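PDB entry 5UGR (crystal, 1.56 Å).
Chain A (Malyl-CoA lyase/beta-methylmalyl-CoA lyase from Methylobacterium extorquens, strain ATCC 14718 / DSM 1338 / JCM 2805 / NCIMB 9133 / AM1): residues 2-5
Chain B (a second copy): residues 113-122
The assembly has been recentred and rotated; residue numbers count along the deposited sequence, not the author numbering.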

# COMPACT_ATOMS: atom_id res chain seq x y z
N SER A 2 -7.86 14.72 14.90
CA SER A 2 -7.37 13.36 14.64
C SER A 2 -6.69 12.78 15.87
O SER A 2 -6.03 13.51 16.65
CB SER A 2 -6.38 13.36 13.46
OG SER A 2 -5.97 12.02 13.12
N PHE A 3 -6.74 11.46 15.98
CA PHE A 3 -5.91 10.76 16.94
C PHE A 3 -4.44 10.61 16.48
O PHE A 3 -3.55 10.26 17.29
CB PHE A 3 -6.53 9.41 17.28
CG PHE A 3 -5.81 8.67 18.40
CD1 PHE A 3 -5.93 9.15 19.72
CD2 PHE A 3 -5.13 7.52 18.19
CE1 PHE A 3 -5.31 8.48 20.75
CE2 PHE A 3 -4.49 6.86 19.21
CZ PHE A 3 -4.58 7.32 20.50
N THR A 4 -4.20 10.77 15.16
CA THR A 4 -2.86 10.73 14.60
C THR A 4 -2.22 12.09 14.70
O THR A 4 -2.76 13.07 14.21
CB THR A 4 -2.94 10.22 13.16
OG1 THR A 4 -3.41 8.84 13.16
CG2 THR A 4 -1.59 10.22 12.48
N LEU A 5 -1.04 12.12 15.33
CA LEU A 5 -0.32 13.37 15.65
C LEU A 5 1.03 13.38 14.99
O LEU A 5 1.80 12.36 15.11
CB LEU A 5 -0.17 13.45 17.15
CG LEU A 5 0.52 14.62 17.74
CD1 LEU A 5 -0.23 15.89 17.42
CD2 LEU A 5 0.71 14.43 19.24
N VAL B 113 -6.92 -2.12 16.84
CA VAL B 113 -6.06 -1.66 17.94
C VAL B 113 -6.14 -0.14 18.09
O VAL B 113 -6.24 0.38 19.21
CB VAL B 113 -4.63 -2.15 17.77
CG1 VAL B 113 -3.79 -1.76 19.00
CG2 VAL B 113 -4.58 -3.64 17.60
N TYR B 114 -6.12 0.57 16.97
CA TYR B 114 -6.30 2.01 16.94
C TYR B 114 -7.55 2.40 17.71
O TYR B 114 -7.56 3.37 18.49
CB TYR B 114 -6.27 2.53 15.51
CG TYR B 114 -6.17 3.99 15.25
CD1 TYR B 114 -7.27 4.84 15.34
CD2 TYR B 114 -4.92 4.56 14.88
CE1 TYR B 114 -7.20 6.19 14.96
CE2 TYR B 114 -4.84 5.89 14.52
CZ TYR B 114 -5.96 6.72 14.55
OH TYR B 114 -5.85 8.03 14.18
N ALA B 115 -8.64 1.70 17.44
CA ALA B 115 -9.91 2.03 18.10
C ALA B 115 -9.82 1.98 19.60
O ALA B 115 -10.38 2.87 20.28
CB ALA B 115 -11.02 1.13 17.58
N ILE B 116 -9.16 0.94 20.12
CA ILE B 116 -9.02 0.81 21.58
C ILE B 116 -8.05 1.86 22.10
O ILE B 116 -8.21 2.36 23.23
CB ILE B 116 -8.63 -0.63 21.97
CG1 ILE B 116 -9.57 -1.63 21.32
CG2 ILE B 116 -8.63 -0.80 23.50
CD1 ILE B 116 -11.03 -1.38 21.42
N ASP B 117 -7.04 2.22 21.31
CA ASP B 117 -6.09 3.27 21.70
C ASP B 117 -6.84 4.64 21.84
O ASP B 117 -6.63 5.33 22.85
CB ASP B 117 -4.98 3.30 20.65
CG ASP B 117 -3.68 3.88 21.12
OD1 ASP B 117 -3.62 4.47 22.22
OD2 ASP B 117 -2.70 3.80 20.31
N VAL B 118 -7.74 4.98 20.91
CA VAL B 118 -8.50 6.20 21.00
C VAL B 118 -9.26 6.22 22.35
O VAL B 118 -9.14 7.20 23.11
CB VAL B 118 -9.47 6.33 19.83
CG1 VAL B 118 -10.40 7.50 20.05
CG2 VAL B 118 -8.71 6.52 18.49
N LEU B 119 -10.03 5.17 22.61
CA LEU B 119 -10.91 5.16 23.79
C LEU B 119 -10.08 5.21 25.06
O LEU B 119 -10.39 5.99 25.99
CB LEU B 119 -11.83 3.95 23.69
CG LEU B 119 -12.84 3.78 24.83
CD1 LEU B 119 -13.76 5.01 24.94
CD2 LEU B 119 -13.66 2.54 24.59
N THR B 120 -9.08 4.34 25.15
CA THR B 120 -8.20 4.27 26.32
C THR B 120 -7.51 5.60 26.57
O THR B 120 -7.49 6.10 27.74
CB THR B 120 -7.15 3.16 26.16
OG1 THR B 120 -7.83 1.88 25.97
CG2 THR B 120 -6.29 3.08 27.39
N THR B 121 -7.01 6.22 25.51
CA THR B 121 -6.33 7.49 25.67
C THR B 121 -7.26 8.56 26.27
O THR B 121 -6.85 9.33 27.16
CB THR B 121 -5.67 7.97 24.36
OG1 THR B 121 -4.78 6.92 23.91
CG2 THR B 121 -4.92 9.26 24.57
N GLN B 122 -8.46 8.66 25.72
CA GLN B 122 -9.43 9.67 26.18
C GLN B 122 -9.74 9.48 27.65
O GLN B 122 -9.81 10.46 28.41
CB GLN B 122 -10.69 9.67 25.36
CG GLN B 122 -10.41 10.16 23.94
CD GLN B 122 -11.63 10.16 23.07
OE1 GLN B 122 -12.75 9.94 23.56
NE2 GLN B 122 -11.43 10.35 21.76

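Phe3(A) anchors the N-terminal segment of chain A on a helix of chain B. Of the 294 Å² buried between the stretches, counting both sides, 138 Å² belongs to this one residue. Its CA-to-CB bond points toward the helix, and chi1 is t (-173°). With chi2 at 71°, the ring lies against the helix face formed by Tyr114(B), Asp117(B), Val118(B) and Thr121(B). Tyr114(B) and Val118(B), like Asp117(B) and Thr121(B), sit four residues apart, on successive turns.

Val118(B) covers one face of the Phe3(A) ring. Its CG2 methyl sits 3.9 Å from the ring centroid of Phe3(A), 25° off the normal, in a CH-pi contact. Valine branches at CB, so CG2 stays close to the backbone, suiting a ring packed low.

Tyr114(B) meets the same ring differently. The edge of Phe3(A) points to the face of Tyr114(B), with the planes at 80° and the centroids 5.3 Å apart. CD2 of Phe3(A) lies 3.8 Å from CZ of Tyr114(B). The tyrosine CA-to-CB bond points sideways, but chi1 t (-168°) and the long side chain bring its end nearer to chain A.

There OH of Tyr114(B) lies 2.8 Å from OG1 of Thr4(A), at hydrogen-bonding distance; the proton's position is not settled. Chi1 m (-65°) brings Thr4(A) OG1 within reach. The backbone N of Thr4(A) donates to OG of Ser2(A), at 3.0 Å, a bond that ties the segment across Phe3(A).

The far end of the phenylalanine ring meets polar atoms, which suit its slightly positive C-H edge. CZ of Phe3(A) is 3.5 Å from OD1 of Asp117(B) and 3.4 Å from OG1 of Thr121(B), both near the ring plane. Thr121(B), with chi1 m (-56°), turns OG1 back to its own helix, donating to the carbonyl O of Asp117(B) at 2.7 Å. Both Asp117(B) carboxylate oxygens are hydrogen-bonded elsewhere in the structure.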